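Local coordinates for protein similarities with probable monooxygenase (Photorhabdus luminescens, PDB 4HB9) that binds flavin-adenine dinucleotide and probably acts as a flavin-dependent monooxygenase of the aromatic ring hydroxylase type, at residues L65-E68 against E69-Y73; Y362-Q365 against M366-Y369; G160-G163 against S164-V168. All blocks are in the same frame, centred on the assembly; numbering follows the deposited sequence. Where two conformers were deposited one is given.

Overall arrangement
Contact 3 (160-163 with 164-168) and contact 2 (362-365 with 366-369) are mainly buried, whereas contact 1 (65-68 with 69-73) is partly buried, with residues at the surface. Each joins neighbours along one continuous run of chain, and no two touch. Contacts 2 and 3 lie closest, their centres about 17 Å apart and nearest atoms about 7 Å, and both reach strand 313-315 of the parallel sheet. Contact 1 ends helix 61-70 on the other side of the chain's centre from contact 3. Chemistry follows place: a serine closing a helix, an arginine folded over a turn and a tyrosine-selenomethionine pair within one helix, and a serine N-cap held by an aspartate beside FAD adenine.

Contact 1: L65-E68 against E69-Y73; sequences LAFE and EASRY. With EDO (1,2-ethanediol), chain K.
Ser71 and Glu69 meet the preceding helical turn differently, Ser71 with its hydroxyl and Glu69 mainly through its backbone and CB. Ser71 grips Phe67 O twice: its OG donates at 3.0 Å to Phe67 O, and its backbone N donates to the same oxygen. The two donors arrive from opposite faces of the carbonyl plane. A chi1 of 63° sets OG between the backbone N and the carbonyl carbon of Ser71, folding the hydroxyl back over the helix end. OG also lies over one face of the Phe67 ring, 4.2 Å from CE2 and offset toward the rim. Ser71 is the first residue to leave helical angles, so this double grip marks the C-terminal end of helix 61-70, where the chain passes into strand 72-74 beside strand 106-110; Phe67 packs on Leu107 and Ile109 of that strand. Glu69 N donates to Leu65 O at 3.0 Å, and Glu69 CB rests 3.4 Å from that same Leu65 O. The Glu69 side chain then bends at chi2 (64°) and its carboxylate leads away. Glu68 O accepts from O1 of a 1,2-ethanediol, probably from the crystallisation liquor, at 2.7 Å; C2 of the diol lies over one face of the Tyr73 ring.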
loop_
_atom_site.group_PDB
_atom_site.type_symbol
_atom_site.label_atom_id
_atom_site.label_comp_id
_atom_site.label_asym_id
_atom_site.label_seq_id
_atom_site.Cartn_x
_atom_site.Cartn_y
_atom_site.Cartn_z
ATOM N N LEU A 65 13.800 -4.031 15.584
ATOM C CA LEU A 65 13.252 -4.122 16.953
ATOM C C LEU A 65 12.132 -3.106 17.187
ATOM O O LEU A 65 11.145 -3.417 17.878
ATOM C CB LEU A 65 14.343 -3.953 18.009
ATOM C CG LEU A 65 15.379 -5.064 18.145
ATOM C CD1 LEU A 65 16.300 -4.756 19.314
ATOM C CD2 LEU A 65 14.771 -6.437 18.320
ATOM N N ALA A 66 12.262 -1.903 16.625
ATOM C CA ALA A 66 11.211 -0.879 16.749
ATOM C C ALA A 66 9.900 -1.318 16.059
ATOM O O ALA A 66 8.790 -1.081 16.566
ATOM C CB ALA A 66 11.673 0.458 16.206
ATOM N N PHE A 67 10.048 -1.970 14.922
ATOM C CA PHE A 67 8.932 -2.581 14.226
ATOM C C PHE A 67 8.225 -3.638 15.067
ATOM O O PHE A 67 7.002 -3.620 15.163
ATOM C CB PHE A 67 9.361 -3.197 12.886
ATOM C CG PHE A 67 8.253 -3.917 12.192
ATOM C CD1 PHE A 67 7.269 -3.207 11.518
ATOM C CD2 PHE A 67 8.169 -5.307 12.224
ATOM C CE1 PHE A 67 6.229 -3.853 10.898
ATOM C CE2 PHE A 67 7.128 -5.966 11.594
ATOM C CZ PHE A 67 6.151 -5.246 10.939
ATOM N N GLU A 68 8.985 -4.547 15.660
ATOM C CA GLU A 68 8.413 -5.587 16.508
ATOM C C GLU A 68 7.657 -4.949 17.674
ATOM O O GLU A 68 6.570 -5.394 18.010
ATOM C CB GLU A 68 9.501 -6.528 17.044
ATOM C CG GLU A 68 10.074 -7.428 15.971
ATOM C CD GLU A 68 11.079 -8.416 16.496
ATOM O OE1 GLU A 68 12.039 -8.009 17.186
ATOM O OE2 GLU A 68 10.922 -9.598 16.173
ATOM N N GLU A 69 8.241 -3.913 18.260
ATOM C CA GLU A 69 7.650 -3.178 19.385
ATOM C C GLU A 69 6.331 -2.472 19.009
ATOM O O GLU A 69 5.380 -2.465 19.792
ATOM C CB GLU A 69 8.670 -2.187 19.925
ATOM C CG GLU A 69 8.194 -1.246 21.022
ATOM C CD GLU A 69 7.791 -1.928 22.313
ATOM O OE1 GLU A 69 8.254 -3.059 22.581
ATOM O OE2 GLU A 69 7.010 -1.305 23.085
ATOM N N ALA A 70 6.279 -1.876 17.814
ATOM C CA ALA A 70 5.117 -1.083 17.417
ATOM C C ALA A 70 3.966 -1.924 16.866
ATOM O O ALA A 70 2.802 -1.527 16.981
ATOM C CB ALA A 70 5.518 -0.024 16.404
ATOM N N SER A 71 4.273 -3.069 16.268
ATOM C CA SER A 71 3.250 -3.876 15.656
ATOM C C SER A 71 2.513 -4.721 16.701
ATOM O O SER A 71 2.951 -4.798 17.839
ATOM C CB SER A 71 3.843 -4.742 14.536
ATOM O OG SER A 71 4.799 -5.661 15.031
ATOM N N ARG A 72 1.379 -5.284 16.287
ATOM C CA ARG A 72 0.570 -6.227 17.059
ATOM C C ARG A 72 0.122 -7.331 16.097
ATOM O O ARG A 72 0.075 -7.125 14.875
ATOM C CB ARG A 72 -0.651 -5.526 17.654
ATOM C CG ARG A 72 -0.299 -4.378 18.589
ATOM C CD ARG A 72 0.365 -4.853 19.874
ATOM N NE ARG A 72 0.359 -3.780 20.878
ATOM C CZ ARG A 72 1.161 -2.724 20.867
ATOM N NH1 ARG A 72 2.086 -2.568 19.909
ATOM N NH2 ARG A 72 1.058 -1.815 21.814
ATOM N N TYR A 73 -0.187 -8.502 16.632
ATOM C CA TYR A 73 -0.749 -9.595 15.817
ATOM C C TYR A 73 -2.195 -9.315 15.407
ATOM O O TYR A 73 -2.989 -8.804 16.194
ATOM C CB TYR A 73 -0.671 -10.915 16.564
ATOM C CG TYR A 73 0.739 -11.317 16.901
ATOM C CD1 TYR A 73 1.652 -11.665 15.899
ATOM C CD2 TYR A 73 1.169 -11.335 18.220
ATOM C CE1 TYR A 73 2.955 -12.025 16.213
ATOM C CE2 TYR A 73 2.464 -11.693 18.544
ATOM C CZ TYR A 73 3.351 -12.037 17.543
ATOM O OH TYR A 73 4.629 -12.389 17.905
HETATM C C1 EDO K . 4.359 -8.310 16.998
HETATM O O1 EDO K . 5.660 -7.798 17.300
HETATM C C2 EDO K . 3.323 -7.983 18.069
HETATM O O2 EDO K . 3.856 -7.907 19.397
HETATM O O HOH W 1 4.803 -5.711 20.079
#

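Contact 2: Y362-Q365 against M366-Y369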
loop_
_atom_site.group_PDB
_atom_site.type_symbol
_atom_site.label_atom_id
_atom_site.label_comp_id
_atom_site.label_asym_id
_atom_site.label_seq_id
_atom_site.Cartn_x
_atom_site.Cartn_y
_atom_site.Cartn_z
ATOM N N TYR A 362 15.524 -9.748 -11.666
ATOM C CA TYR A 362 14.568 -9.098 -10.744
ATOM C C TYR A 362 13.211 -8.906 -11.443
ATOM O O TYR A 362 12.179 -9.288 -10.917
ATOM C CB TYR A 362 15.116 -7.742 -10.261
ATOM C CG TYR A 362 14.015 -6.803 -9.766
ATOM C CD1 TYR A 362 13.282 -7.092 -8.618
ATOM C CD2 TYR A 362 13.672 -5.674 -10.484
ATOM C CE1 TYR A 362 12.254 -6.244 -8.186
ATOM C CE2 TYR A 362 12.661 -4.828 -10.071
ATOM C CZ TYR A 362 11.950 -5.117 -8.921
ATOM O OH TYR A 362 10.939 -4.267 -8.531
ATOM N N GLU A 363 13.245 -8.312 -12.636
ATOM C CA GLU A 363 12.023 -7.976 -13.369
ATOM C C GLU A 363 11.210 -9.196 -13.737
ATOM O O GLU A 363 9.974 -9.175 -13.650
ATOM C CB GLU A 363 12.327 -7.095 -14.592
ATOM C CG GLU A 363 12.794 -5.698 -14.193
ATOM C CD GLU A 363 13.267 -4.873 -15.353
ATOM O OE1 GLU A 363 13.716 -5.499 -16.350
ATOM O OE2 GLU A 363 13.255 -3.607 -15.262
ATOM N N GLN A 364 11.889 -10.277 -14.111
ATOM C CA GLN A 364 11.207 -11.510 -14.492
ATOM C C GLN A 364 10.534 -12.167 -13.270
ATOM O O GLN A 364 9.373 -12.582 -13.332
ATOM C CB GLN A 364 12.184 -12.476 -15.183
ATOM C CG GLN A 364 11.536 -13.677 -15.817
ATOM C CD GLN A 364 10.806 -13.382 -17.130
ATOM O OE1 GLN A 364 10.733 -12.238 -17.602
ATOM N NE2 GLN A 364 10.231 -14.423 -17.711
ATOM N N GLN A 365 11.243 -12.240 -12.151
ATOM C CA GLN A 365 10.660 -12.774 -10.927
ATOM C C GLN A 365 9.509 -11.904 -10.452
ATOM O O GLN A 365 8.474 -12.417 -10.016
ATOM C CB GLN A 365 11.698 -12.900 -9.803
ATOM C CG GLN A 365 12.768 -13.932 -10.094
ATOM C CD GLN A 365 13.557 -14.324 -8.868
ATOM O OE1 GLN A 365 13.011 -14.439 -7.761
ATOM N NE2 GLN A 365 14.844 -14.555 -9.059
HETATM N N MSE A 366 9.686 -10.594 -10.540
HETATM C CA MSE A 366 8.695 -9.658 -10.036
HETATM C C MSE A 366 7.432 -9.777 -10.852
HETATM O O MSE A 366 6.336 -9.820 -10.292
HETATM C CB MSE A 366 9.266 -8.251 -10.056
HETATM C CG MSE A 366 8.266 -7.209 -9.572
HETATM SE SE MSE A 366 7.291 -6.435 -11.100
HETATM C CE MSE A 366 8.791 -5.313 -11.698
ATOM N N ARG A 367 7.557 -9.836 -12.182
ATOM C CA ARG A 367 6.391 -10.042 -13.037
ATOM C C ARG A 367 5.601 -11.292 -12.666
ATOM O O ARG A 367 4.360 -11.268 -12.702
ATOM C CB ARG A 367 6.777 -10.082 -14.530
ATOM C CG ARG A 367 6.991 -8.712 -15.153
ATOM C CD ARG A 367 7.096 -8.783 -16.680
ATOM N NE ARG A 367 8.258 -9.575 -17.072
ATOM C CZ ARG A 367 9.488 -9.102 -17.238
ATOM N NH1 ARG A 367 9.769 -7.810 -17.114
ATOM N NH2 ARG A 367 10.448 -9.945 -17.580
ATOM N N ALA A 368 6.285 -12.375 -12.313
ATOM C CA ALA A 368 5.591 -13.627 -11.972
ATOM C C ALA A 368 4.671 -13.458 -10.771
ATOM O O ALA A 368 3.496 -13.816 -10.838
ATOM C CB ALA A 368 6.565 -14.762 -11.704
ATOM N N TYR A 369 5.176 -12.912 -9.666
ATOM C CA TYR A 369 4.281 -12.728 -8.524
ATOM C C TYR A 369 3.345 -11.548 -8.708
ATOM O O TYR A 369 2.201 -11.615 -8.229
ATOM C CB TYR A 369 4.990 -12.727 -7.161
ATOM C CG TYR A 369 6.024 -11.652 -6.926
ATOM C CD1 TYR A 369 5.667 -10.327 -6.692
ATOM C CD2 TYR A 369 7.371 -11.988 -6.857
ATOM C CE1 TYR A 369 6.635 -9.361 -6.442
ATOM C CE2 TYR A 369 8.337 -11.045 -6.604
ATOM C CZ TYR A 369 7.982 -9.748 -6.389
ATOM O OH TYR A 369 8.997 -8.871 -6.143
HETATM O O HOH W 2 12.246 -7.085 -18.001
#
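Arg367 folds back along helix 355-386 over the preceding turn, its guanidinium lying face-on to Glu363 O, which sits 3.6 Å above the centre of the plane. A bend at chi3 (-63°) turns the end of Arg367 toward this turn. Gln364, bent at chi2, crosses the arginine obliquely with its amide plane 72° from the guanidinium plane. Gln364 OE1 is modelled only 2.3 Å from Arg367 NH2, too short for the exact geometry of this hydrogen bond to be trusted. Glu363, extended beyond CG, brings CB 3.7 Å from Arg367 NH1; a water in the guanidinium plane donates to Glu363 OE1 and accepts from Arg367 NH1 at 2.7 Å, linking charged groups that do not touch. On another side of the helix Met366, a selenomethionine, places CB over one face of the Tyr362 ring, 4.1 Å from CE1. Its chain bends at chi2 and chi3, carrying CE to within 4.0 Å of Tyr362 OH. These are i to i+3 and i to i+4 contacts along one helix, from which Tyr362 OH and Glu363 OE2 bond Leu315 O and Thr314 OG1 of strand 313-315. The buried opposite charges of Glu363 and Arg367 probably stabilise each other through water, while the tyrosine-selenomethionine packing is apolar where Met366 CB meets the ring.

Contact 3: G160-G163 against S164-V168. With FAD (flavin-adenine dinucleotide), chain B.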
loop_
_atom_site.group_PDB
_atom_site.type_symbol
_atom_site.label_atom_id
_atom_site.label_comp_id
_atom_site.label_asym_id
_atom_site.label_seq_id
_atom_site.Cartn_x
_atom_site.Cartn_y
_atom_site.Cartn_z
ATOM N N GLY A 160 12.321 3.596 -10.008
ATOM C CA GLY A 160 11.063 4.288 -9.789
ATOM C C GLY A 160 10.309 3.552 -8.703
ATOM O O GLY A 160 9.784 2.466 -8.935
ATOM N N ALA A 161 10.313 4.134 -7.502
ATOM C CA ALA A 161 9.509 3.654 -6.366
ATOM C C ALA A 161 8.501 4.734 -5.999
ATOM O O ALA A 161 8.249 5.019 -4.814
ATOM C CB ALA A 161 10.417 3.315 -5.198
ATOM N N ASP A 162 7.925 5.342 -7.042
ATOM C CA ASP A 162 7.193 6.600 -6.885
ATOM C C ASP A 162 5.674 6.467 -6.932
ATOM O O ASP A 162 4.965 7.449 -7.191
ATOM C CB ASP A 162 7.723 7.681 -7.855
ATOM C CG ASP A 162 7.822 7.208 -9.326
ATOM O OD1 ASP A 162 7.955 5.985 -9.616
ATOM O OD2 ASP A 162 7.783 8.120 -10.198
ATOM N N GLY A 163 5.168 5.268 -6.671
ATOM C CA GLY A 163 3.740 5.096 -6.404
ATOM C C GLY A 163 2.899 4.849 -7.649
ATOM O O GLY A 163 3.414 4.793 -8.770
ATOM N N SER A 164 1.586 4.771 -7.447
ATOM C CA SER A 164 0.666 4.267 -8.479
ATOM C C SER A 164 0.657 5.070 -9.784
ATOM O O SER A 164 0.487 4.483 -10.844
ATOM C CB SER A 164 -0.760 4.173 -7.928
ATOM O OG SER A 164 -0.837 3.242 -6.857
ATOM N N ASN A 165 0.829 6.392 -9.704
ATOM C CA ASN A 165 0.878 7.248 -10.909
ATOM C C ASN A 165 2.311 7.638 -11.273
ATOM O O ASN A 165 2.578 8.763 -11.697
ATOM C CB ASN A 165 0.055 8.535 -10.707
ATOM C CG ASN A 165 -1.374 8.252 -10.249
ATOM O OD1 ASN A 165 -2.032 7.340 -10.753
ATOM N ND2 ASN A 165 -1.851 9.023 -9.282
ATOM N N SER A 166 3.223 6.692 -11.092
ATOM C CA SER A 166 4.648 6.896 -11.282
ATOM C C SER A 166 5.018 7.560 -12.603
ATOM O O SER A 166 4.749 7.007 -13.668
ATOM C CB SER A 166 5.307 5.526 -11.217
ATOM O OG SER A 166 6.615 5.493 -11.718
ATOM N N LYS A 167 5.647 8.724 -12.530
ATOM C CA LYS A 167 6.170 9.384 -13.737
ATOM C C LYS A 167 7.331 8.613 -14.339
ATOM O O LYS A 167 7.540 8.663 -15.543
ATOM C CB LYS A 167 6.634 10.815 -13.451
ATOM C CG LYS A 167 5.562 11.755 -12.949
ATOM C CD LYS A 167 4.330 11.801 -13.830
ATOM C CE LYS A 167 3.249 12.691 -13.214
ATOM N NZ LYS A 167 3.749 14.073 -12.924
ATOM N N VAL A 168 8.085 7.892 -13.511
ATOM C CA VAL A 168 9.165 7.066 -14.026
ATOM C C VAL A 168 8.589 5.993 -14.927
ATOM O O VAL A 168 9.098 5.799 -16.030
ATOM C CB VAL A 168 10.021 6.423 -12.919
ATOM C CG1 VAL A 168 11.117 5.548 -13.526
ATOM C CG2 VAL A 168 10.622 7.498 -12.045
HETATM P PA FAD B . 4.209 4.710 -1.721
HETATM O O1A FAD B . 4.401 4.069 -0.372
HETATM O O2A FAD B . 2.965 5.391 -2.182
HETATM O O5B FAD B . 5.441 5.701 -1.970
HETATM C C5B FAD B . 5.559 6.483 -3.145
HETATM C C4B FAD B . 6.468 7.634 -2.762
HETATM O O4B FAD B . 6.882 8.312 -3.962
HETATM C C3B FAD B . 5.792 8.673 -1.845
HETATM O O3B FAD B . 6.639 9.044 -0.757
HETATM C C2B FAD B . 5.548 9.827 -2.797
HETATM O O2B FAD B . 5.509 11.109 -2.198
HETATM C C1B FAD B . 6.757 9.698 -3.735
HETATM N N9A FAD B . 6.621 10.329 -5.049
HETATM C C8A FAD B . 5.569 10.244 -5.906
HETATM N N7A FAD B . 5.833 10.904 -7.070
HETATM C C5A FAD B . 7.073 11.421 -6.936
HETATM C C6A FAD B . 7.943 12.242 -7.800
HETATM N N6A FAD B . 7.449 12.614 -9.004
HETATM N N1A FAD B . 9.154 12.606 -7.332
HETATM C C2A FAD B . 9.596 12.193 -6.122
HETATM N N3A FAD B . 8.865 11.440 -5.276
HETATM C C4A FAD B . 7.604 11.028 -5.634
HETATM N N1 FAD B . -0.837 -2.704 1.767
HETATM C C2 FAD B . -0.639 -3.867 2.429
HETATM O O2 FAD B . 0.248 -4.706 2.046
HETATM N N3 FAD B . -1.374 -4.156 3.519
HETATM C C4 FAD B . -2.360 -3.391 3.997
HETATM O O4 FAD B . -3.005 -3.746 5.020
HETATM C C4X FAD B . -2.664 -2.135 3.307
HETATM N N5 FAD B . -3.642 -1.284 3.732
HETATM C C5X FAD B . -3.882 -0.142 3.049
HETATM C C6 FAD B . -4.891 0.724 3.454
HETATM C C7 FAD B . -5.152 1.913 2.770
HETATM C C7M FAD B . -6.253 2.857 3.214
HETATM C C8 FAD B . -4.351 2.258 1.583
HETATM C C8M FAD B . -4.600 3.544 0.827
HETATM C C9 FAD B . -3.338 1.396 1.172
HETATM C C9A FAD B . -3.062 0.209 1.849
HETATM N N10 FAD B . -2.035 -0.663 1.424
HETATM C C10 FAD B . -1.815 -1.844 2.124
HETATM C "C1'" FAD B . -1.222 -0.400 0.218
HETATM C "C2'" FAD B . 0.108 0.283 0.528
HETATM O "O2'" FAD B . -0.080 1.416 1.358
HETATM C "C3'" FAD B . 0.757 0.719 -0.784
HETATM O "O3'" FAD B . 0.619 -0.336 -1.735
HETATM C "C4'" FAD B . 2.236 1.010 -0.579
HETATM O "O4'" FAD B . 2.346 2.297 -0.000
HETATM C "C5'" FAD B . 3.017 0.991 -1.876
HETATM O "O5'" FAD B . 4.363 1.274 -1.556
HETATM P P FAD B . 5.211 2.149 -2.607
HETATM O O1P FAD B . 6.545 2.351 -1.928
HETATM O O2P FAD B . 5.127 1.497 -3.962
HETATM O O3P FAD B . 4.469 3.558 -2.809
HETATM O O HOH W 3 2.451 8.060 -7.845
HETATM O O HOH W 4 5.876 10.125 -10.113
#
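Asp162 turns its carboxylate onto Ser166 and the first turn of helix 167-172, and here the packing is tight. Ser166 OG donates to Asp162 OD1 at 2.5 Å, a short bond that meets the oxygen from 36° out of the carboxylate plane. With chi1 at 50°, CG of Asp162 sits between its own backbone N and carbonyl carbon, which aims the group at the helix start. Asp162 OD2 receives a weak but nearly straight bond from Val168 N (3.3 Å, 172°), and Val168 CG2 presses against OD2 at 3.4 Å. Val168 CG1 meets Gly160 CA at 3.9 Å. Gly163, with positive phi, opens a type I turn that closes with a weak bond from Ser166 N to Gly163 O.

The looser side carries water and the exposed residues Asn165 and Lys167. One water donates to Asp162 O and accepts from Asn165 N. A second donates to Asp162 OD2 at 2.8 Å, accepts from Lys167 N, and takes a weak bond from FAD N6A, a weak water link between the adenine and the helix start. Asp162 O itself approaches FAD C8A to 3.1 Å. Ser166 is the N-cap, its OG also bonded to Arg169 N. The run Gly-Ala-Asp-Gly-Ser-Asn-Ser-Lys-Val-Arg after strand 157-160, with Ala161, Asp162 and Gly163 lining the FAD pocket, is consistent with the DG fingerprint of flavoprotein aromatic hydroxylases.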